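Local coordinates for HIT domain-containing protein (Leishmania major, PDB 3KSV) that probably acts as a zinc-binding HIT-family enzyme that hydrolyses or transfers nucleotides, though its substrate and reaction have not been established, at residues R45-V50 / H108-P113; C13-I18 / Q102-V107. One frame throughout, in Å; residues are numbered along the deposited sequence.

Contact 1: R45-V50 / H108-P113; sequences RGHMLV and HFHIIP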
loop_
_atom_site.group_PDB
_atom_site.type_symbol
_atom_site.label_atom_id
_atom_site.label_comp_id
_atom_site.label_asym_id
_atom_site.label_seq_id
_atom_site.Cartn_x
_atom_site.Cartn_y
_atom_site.Cartn_z
ATOM N N ARG A 45 18.456 -0.850 1.892
ATOM C CA ARG A 45 18.981 0.281 1.139
ATOM C C ARG A 45 17.968 0.737 0.069
ATOM O O ARG A 45 17.483 -0.080 -0.709
ATOM C CB ARG A 45 20.325 -0.145 0.511
ATOM C CG ARG A 45 20.990 0.861 -0.404
ATOM C CD ARG A 45 21.517 2.074 0.317
ATOM N NE ARG A 45 21.919 3.076 -0.670
ATOM C CZ ARG A 45 23.100 3.133 -1.300
ATOM N NH1 ARG A 45 24.088 2.266 -1.042
ATOM N NH2 ARG A 45 23.303 4.107 -2.187
ATOM N N GLY A 46 17.634 2.034 0.060
ATOM C CA GLY A 46 16.667 2.614 -0.902
ATOM C C GLY A 46 15.208 2.670 -0.442
ATOM O O GLY A 46 14.325 3.036 -1.212
ATOM N N HIS A 47 14.964 2.257 0.801
ATOM C CA HIS A 47 13.658 2.350 1.478
ATOM C C HIS A 47 13.198 3.802 1.529
ATOM O O HIS A 47 13.909 4.687 2.042
ATOM C CB HIS A 47 13.798 1.767 2.897
ATOM C CG HIS A 47 12.540 1.756 3.730
ATOM N ND1 HIS A 47 12.470 1.064 4.921
ATOM C CD2 HIS A 47 11.333 2.359 3.578
ATOM C CE1 HIS A 47 11.277 1.229 5.459
ATOM N NE2 HIS A 47 10.566 2.010 4.666
ATOM N N MET A 48 12.004 4.038 0.988
ATOM C CA MET A 48 11.463 5.371 0.916
ATOM C C MET A 48 10.047 5.402 1.407
ATOM O O MET A 48 9.441 4.363 1.656
ATOM C CB MET A 48 11.572 5.932 -0.514
ATOM C CG MET A 48 10.756 5.244 -1.603
ATOM S SD MET A 48 10.865 6.193 -3.135
ATOM C CE MET A 48 10.013 7.694 -2.576
ATOM N N LEU A 49 9.550 6.633 1.556
ATOM C CA LEU A 49 8.245 6.930 2.102
ATOM C C LEU A 49 7.469 7.861 1.162
ATOM O O LEU A 49 8.052 8.757 0.554
ATOM C CB LEU A 49 8.407 7.620 3.443
ATOM C CG LEU A 49 9.185 6.856 4.520
ATOM C CD1 LEU A 49 9.616 7.812 5.639
ATOM C CD2 LEU A 49 8.385 5.722 5.076
ATOM N N VAL A 50 6.164 7.633 1.033
ATOM C CA VAL A 50 5.266 8.543 0.319
ATOM C C VAL A 50 4.150 8.928 1.282
ATOM O O VAL A 50 3.434 8.060 1.784
ATOM C CB VAL A 50 4.635 7.876 -0.927
ATOM C CG1 VAL A 50 3.543 8.755 -1.521
ATOM C CG2 VAL A 50 5.698 7.555 -1.961
ATOM N N HIS A 108 1.619 7.107 6.024
ATOM C CA HIS A 108 2.832 7.004 5.231
ATOM C C HIS A 108 2.943 5.614 4.618
ATOM O O HIS A 108 2.784 4.607 5.306
ATOM C CB HIS A 108 4.072 7.378 6.043
ATOM C CG HIS A 108 4.188 6.662 7.350
ATOM N ND1 HIS A 108 3.325 6.891 8.399
ATOM C CD2 HIS A 108 5.093 5.760 7.797
ATOM C CE1 HIS A 108 3.689 6.151 9.431
ATOM N NE2 HIS A 108 4.756 5.454 9.093
ATOM N N PHE A 109 3.164 5.598 3.307
ATOM C CA PHE A 109 3.414 4.389 2.548
ATOM C C PHE A 109 4.914 4.140 2.493
ATOM O O PHE A 109 5.661 4.961 1.998
ATOM C CB PHE A 109 2.876 4.536 1.118
ATOM C CG PHE A 109 1.400 4.434 1.017
ATOM C CD1 PHE A 109 0.805 3.225 0.669
ATOM C CD2 PHE A 109 0.599 5.531 1.290
ATOM C CE1 PHE A 109 -0.534 3.112 0.589
ATOM C CE2 PHE A 109 -0.769 5.427 1.210
ATOM C CZ PHE A 109 -1.344 4.213 0.844
ATOM N N HIS A 110 5.348 3.004 3.008
ATOM C CA HIS A 110 6.718 2.558 2.858
ATOM C C HIS A 110 6.823 1.878 1.482
ATOM O O HIS A 110 5.931 1.078 1.122
ATOM C CB HIS A 110 7.044 1.513 3.931
ATOM C CG HIS A 110 6.895 1.989 5.352
ATOM N ND1 HIS A 110 7.957 2.458 6.089
ATOM C CD2 HIS A 110 5.829 1.981 6.193
ATOM C CE1 HIS A 110 7.543 2.748 7.310
ATOM N NE2 HIS A 110 6.254 2.471 7.399
ATOM N N ILE A 111 7.887 2.189 0.727
ATOM C CA ILE A 111 8.294 1.378 -0.440
ATOM C C ILE A 111 9.660 0.796 -0.132
ATOM O O ILE A 111 10.646 1.532 -0.086
ATOM C CB ILE A 111 8.309 2.145 -1.790
ATOM C CG1 ILE A 111 7.056 3.033 -1.968
ATOM C CG2 ILE A 111 8.379 1.125 -2.979
ATOM C CD1 ILE A 111 7.026 4.273 -1.077
ATOM N N ILE A 112 9.709 -0.519 0.121
ATOM C CA ILE A 112 10.876 -1.161 0.752
ATOM C C ILE A 112 11.508 -2.160 -0.210
ATOM O O ILE A 112 10.896 -3.195 -0.489
ATOM C CB ILE A 112 10.492 -1.921 2.050
ATOM C CG1 ILE A 112 9.681 -1.047 3.020
ATOM C CG2 ILE A 112 11.733 -2.389 2.778
ATOM C CD1 ILE A 112 8.848 -1.845 3.981
ATOM N N PRO A 113 12.730 -1.864 -0.735
ATOM C CA PRO A 113 13.445 -2.795 -1.615
ATOM C C PRO A 113 13.679 -4.126 -0.933
ATOM O O PRO A 113 13.985 -4.157 0.265
ATOM C CB PRO A 113 14.787 -2.103 -1.858
ATOM C CG PRO A 113 14.471 -0.641 -1.687
ATOM C CD PRO A 113 13.423 -0.567 -0.638
#
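M48 O is gripped by two groups of the facing strand: the N-H of I111, at 2.8 Å and nearly straight (171°), and, more weakly, the CA-H of H110. M48 N returns a bond to I111 O, and V50 and F109 exchange a second such pair. M48-I111 and V50-F109 are therefore the hydrogen-bonded pairs of an antiparallel strand pairing, with L49-H110 the non-hydrogen-bonded pair between them. On the face carrying M48, V50, F109 and I111, the bent chain of I111 lays CD1 against V50 CG2 at 3.6 Å and beside M48 CG at 3.9 Å, the terminal methyl of the ethyl arm lying against both apolar neighbours. On the other face L49 CD2 lies alongside the H110 ring, 3.4 Å from H110 ND1. The H47 ring, its CG anti to the backbone N (chi1 -179°), meets H110 edge to edge: H47 NE2 and H110 ND1 share a hydrogen bond of 3.0 Å, which ties down the third histidine of the predicted triad motif. I112 CG1 sits over the centre of the same H47 ring, 3.7 Å from its centroid, a CH-pi contact. Next to it G46 takes a positive phi of 92°, where a beta carbon would crowd both R45 O and the P113 ring; P113 CG already touches R45 O at 3.2 Å. H108 ND1 is held by H106 O, consistent with the predicted role of H108 as the residue adenylylated on its other ring nitrogen. R45 NE forms a salt bridge with D138 of the second subunit, and W125 of that subunit meets H110 edge-to-face. Strands 34-38 and 89-96 flank the pair, and helix 64-82 covers M48 and F109.

Contact 2: C13-I18 / Q102-V107; sequences CIFCKI and QEVPHV. With ZN (zinc ion), chain B.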
loop_
_atom_site.group_PDB
_atom_site.type_symbol
_atom_site.label_atom_id
_atom_site.label_comp_id
_atom_site.label_asym_id
_atom_site.label_seq_id
_atom_site.Cartn_x
_atom_site.Cartn_y
_atom_site.Cartn_z
ATOM N N CYS A 13 3.773 15.603 15.464
ATOM C CA CYS A 13 3.858 14.699 14.310
ATOM C C CYS A 13 5.072 15.039 13.470
ATOM O O CYS A 13 5.079 16.050 12.769
ATOM C CB CYS A 13 2.609 14.806 13.445
ATOM S SG CYS A 13 2.719 13.913 11.874
ATOM N N ILE A 14 6.084 14.177 13.500
ATOM C CA ILE A 14 7.313 14.456 12.770
ATOM C C ILE A 14 7.130 14.664 11.272
ATOM O O ILE A 14 7.917 15.381 10.669
ATOM C CB ILE A 14 8.444 13.406 13.026
ATOM C CG1 ILE A 14 8.127 12.036 12.406
ATOM C CG2 ILE A 14 8.751 13.284 14.536
ATOM C CD1 ILE A 14 9.393 11.110 12.289
ATOM N N PHE A 15 6.103 14.076 10.653
ATOM C CA PHE A 15 5.913 14.285 9.211
ATOM C C PHE A 15 5.328 15.647 8.922
ATOM O O PHE A 15 5.699 16.285 7.943
ATOM C CB PHE A 15 5.073 13.180 8.557
ATOM C CG PHE A 15 5.761 11.848 8.517
ATOM C CD1 PHE A 15 7.120 11.754 8.268
ATOM C CD2 PHE A 15 5.050 10.689 8.708
ATOM C CE1 PHE A 15 7.749 10.529 8.230
ATOM C CE2 PHE A 15 5.681 9.473 8.681
ATOM C CZ PHE A 15 7.028 9.391 8.444
ATOM N N CYS A 16 4.440 16.113 9.781
ATOM C CA CYS A 16 4.005 17.503 9.688
ATOM C C CYS A 16 5.172 18.476 9.882
ATOM O O CYS A 16 5.242 19.504 9.217
ATOM C CB CYS A 16 2.889 17.801 10.688
ATOM S SG CYS A 16 1.255 17.203 10.168
ATOM N N LYS A 17 6.096 18.147 10.773
ATOM C CA LYS A 17 7.272 18.996 10.990
ATOM C C LYS A 17 8.122 19.075 9.710
ATOM O O LYS A 17 8.551 20.147 9.319
ATOM C CB LYS A 17 8.122 18.464 12.137
ATOM C CG LYS A 17 7.503 18.621 13.513
ATOM C CD LYS A 17 8.544 18.300 14.593
ATOM C CE LYS A 17 7.907 18.045 15.946
ATOM N NZ LYS A 17 7.509 19.317 16.569
ATOM N N ILE A 18 8.349 17.933 9.068
ATOM C CA ILE A 18 9.032 17.885 7.774
ATOM C C ILE A 18 8.254 18.694 6.726
ATOM O O ILE A 18 8.832 19.508 6.010
ATOM C CB ILE A 18 9.205 16.438 7.295
ATOM C CG1 ILE A 18 10.186 15.705 8.200
ATOM C CG2 ILE A 18 9.709 16.375 5.854
ATOM C CD1 ILE A 18 9.969 14.205 8.177
ATOM N N GLN A 102 1.737 0.970 13.313
ATOM C CA GLN A 102 1.895 2.369 12.921
ATOM C C GLN A 102 2.512 3.128 14.117
ATOM O O GLN A 102 2.032 3.032 15.241
ATOM C CB GLN A 102 0.562 3.004 12.511
ATOM C CG GLN A 102 0.692 4.465 12.100
ATOM C CD GLN A 102 -0.621 5.153 11.747
ATOM O OE1 GLN A 102 -1.692 4.752 12.190
ATOM N NE2 GLN A 102 -0.533 6.191 10.916
ATOM N N GLU A 103 3.583 3.869 13.866
ATOM C CA GLU A 103 4.301 4.567 14.940
ATOM C C GLU A 103 3.980 6.063 14.872
ATOM O O GLU A 103 3.405 6.617 15.812
ATOM C CB GLU A 103 5.807 4.290 14.836
ATOM C CG GLU A 103 6.630 4.610 16.090
ATOM C CD GLU A 103 8.128 4.824 15.784
ATOM O OE1 GLU A 103 8.638 4.247 14.788
ATOM O OE2 GLU A 103 8.788 5.576 16.540
ATOM N N VAL A 104 4.321 6.711 13.764
ATOM C CA VAL A 104 3.948 8.113 13.551
ATOM C C VAL A 104 2.479 8.150 13.130
ATOM O O VAL A 104 2.102 7.450 12.180
ATOM C CB VAL A 104 4.785 8.768 12.436
ATOM C CG1 VAL A 104 4.447 10.245 12.316
ATOM C CG2 VAL A 104 6.279 8.568 12.675
ATOM N N PRO A 105 1.642 8.958 13.823
ATOM C CA PRO A 105 0.213 9.053 13.525
ATOM C C PRO A 105 -0.131 9.927 12.298
ATOM O O PRO A 105 -0.961 10.842 12.389
ATOM C CB PRO A 105 -0.377 9.640 14.828
ATOM C CG PRO A 105 0.711 10.476 15.392
ATOM C CD PRO A 105 2.020 9.819 14.960
ATOM N N HIS A 106 0.501 9.632 11.160
ATOM C CA HIS A 106 0.270 10.359 9.900
ATOM C C HIS A 106 0.456 9.301 8.800
ATOM O O HIS A 106 1.410 8.510 8.853
ATOM C CB HIS A 106 1.263 11.545 9.812
ATOM C CG HIS A 106 1.148 12.401 8.574
ATOM N ND1 HIS A 106 1.143 13.779 8.622
ATOM C CD2 HIS A 106 1.104 12.083 7.261
ATOM C CE1 HIS A 106 1.072 14.270 7.396
ATOM N NE2 HIS A 106 1.042 13.259 6.551
ATOM N N VAL A 107 -0.473 9.237 7.843
ATOM C CA VAL A 107 -0.419 8.199 6.802
ATOM C C VAL A 107 0.944 8.255 6.102
ATOM O O VAL A 107 1.392 9.320 5.667
ATOM C CB VAL A 107 -1.527 8.390 5.748
ATOM C CG1 VAL A 107 -1.307 7.470 4.548
ATOM C CG2 VAL A 107 -2.919 8.144 6.377
HETATM ZN ZN ZN B . 1.239 14.772 10.648
#
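C13 SG, packed against H106 CB at 3.5 Å, does two jobs at once: it binds the zinc ion at 2.1 Å, and as the N-cap of the helix that follows it accepts the N-H of C16 at 3.5 Å, almost in line (167°). The helix start brings C16 SG to the metal at 2.5 Å, one turn on from C13, while H106 ND1 completes this side of the site at 2.3 Å from the zinc; H55 supplies the fourth ligand. The capping N-H probably stabilises negative charge on the thiolate of C13. Together the ligands make a Cys2His2 site with a CxxC pair, as in a subset of HIT proteins, and H106 is also the first histidine of the predicted triad motif. Its CG stands anti to the backbone N (chi1 -180°), carrying the imidazole out toward the helix, and H106 NE2 is bonded to P52 O, a second-shell hold that fixes the rotation of the ring. F15 covers one face of that imidazole: F15 CB sits 4.1 Å from the H106 ring centroid, and the edge of the phenyl ring turns toward the same face with the planes at 82°, an edge-to-face pair. Beyond it, the two branches of V104 divide the apolar work. V104 CG1 meets F15 CD2 at 3.7 Å, whereas V104 CG2 reaches I14 CG1 at 3.9 Å, so the two methyls of one beta-branched residue pack the loop against the first turn of the helix. P105, the centre of an inverse gamma turn, bends the chain sharply between V104 and H106.

In the fold
The two contacts alternate along the chain: 13-18, then 45-50, then 102-107, which runs straight into 108-113. Their centres lie 15 Å apart. Contact 1 is a central strand pairing in the five-stranded antiparallel HIT sheet, between strands 48-52 and 109-114, whereas contact 2 joins helix 14-20 to the loop leading into the second of these. F15 bridges them, since its CE2 lies 3.5 Å from H108 CG and its CZ 4.1 Å from L49 CD1. The zinc site thus fastens the N-terminal helix beside the predicted catalytic histidine. With four protein ligands and about 8 Å to the H108 side chain, the ion probably has a structural part.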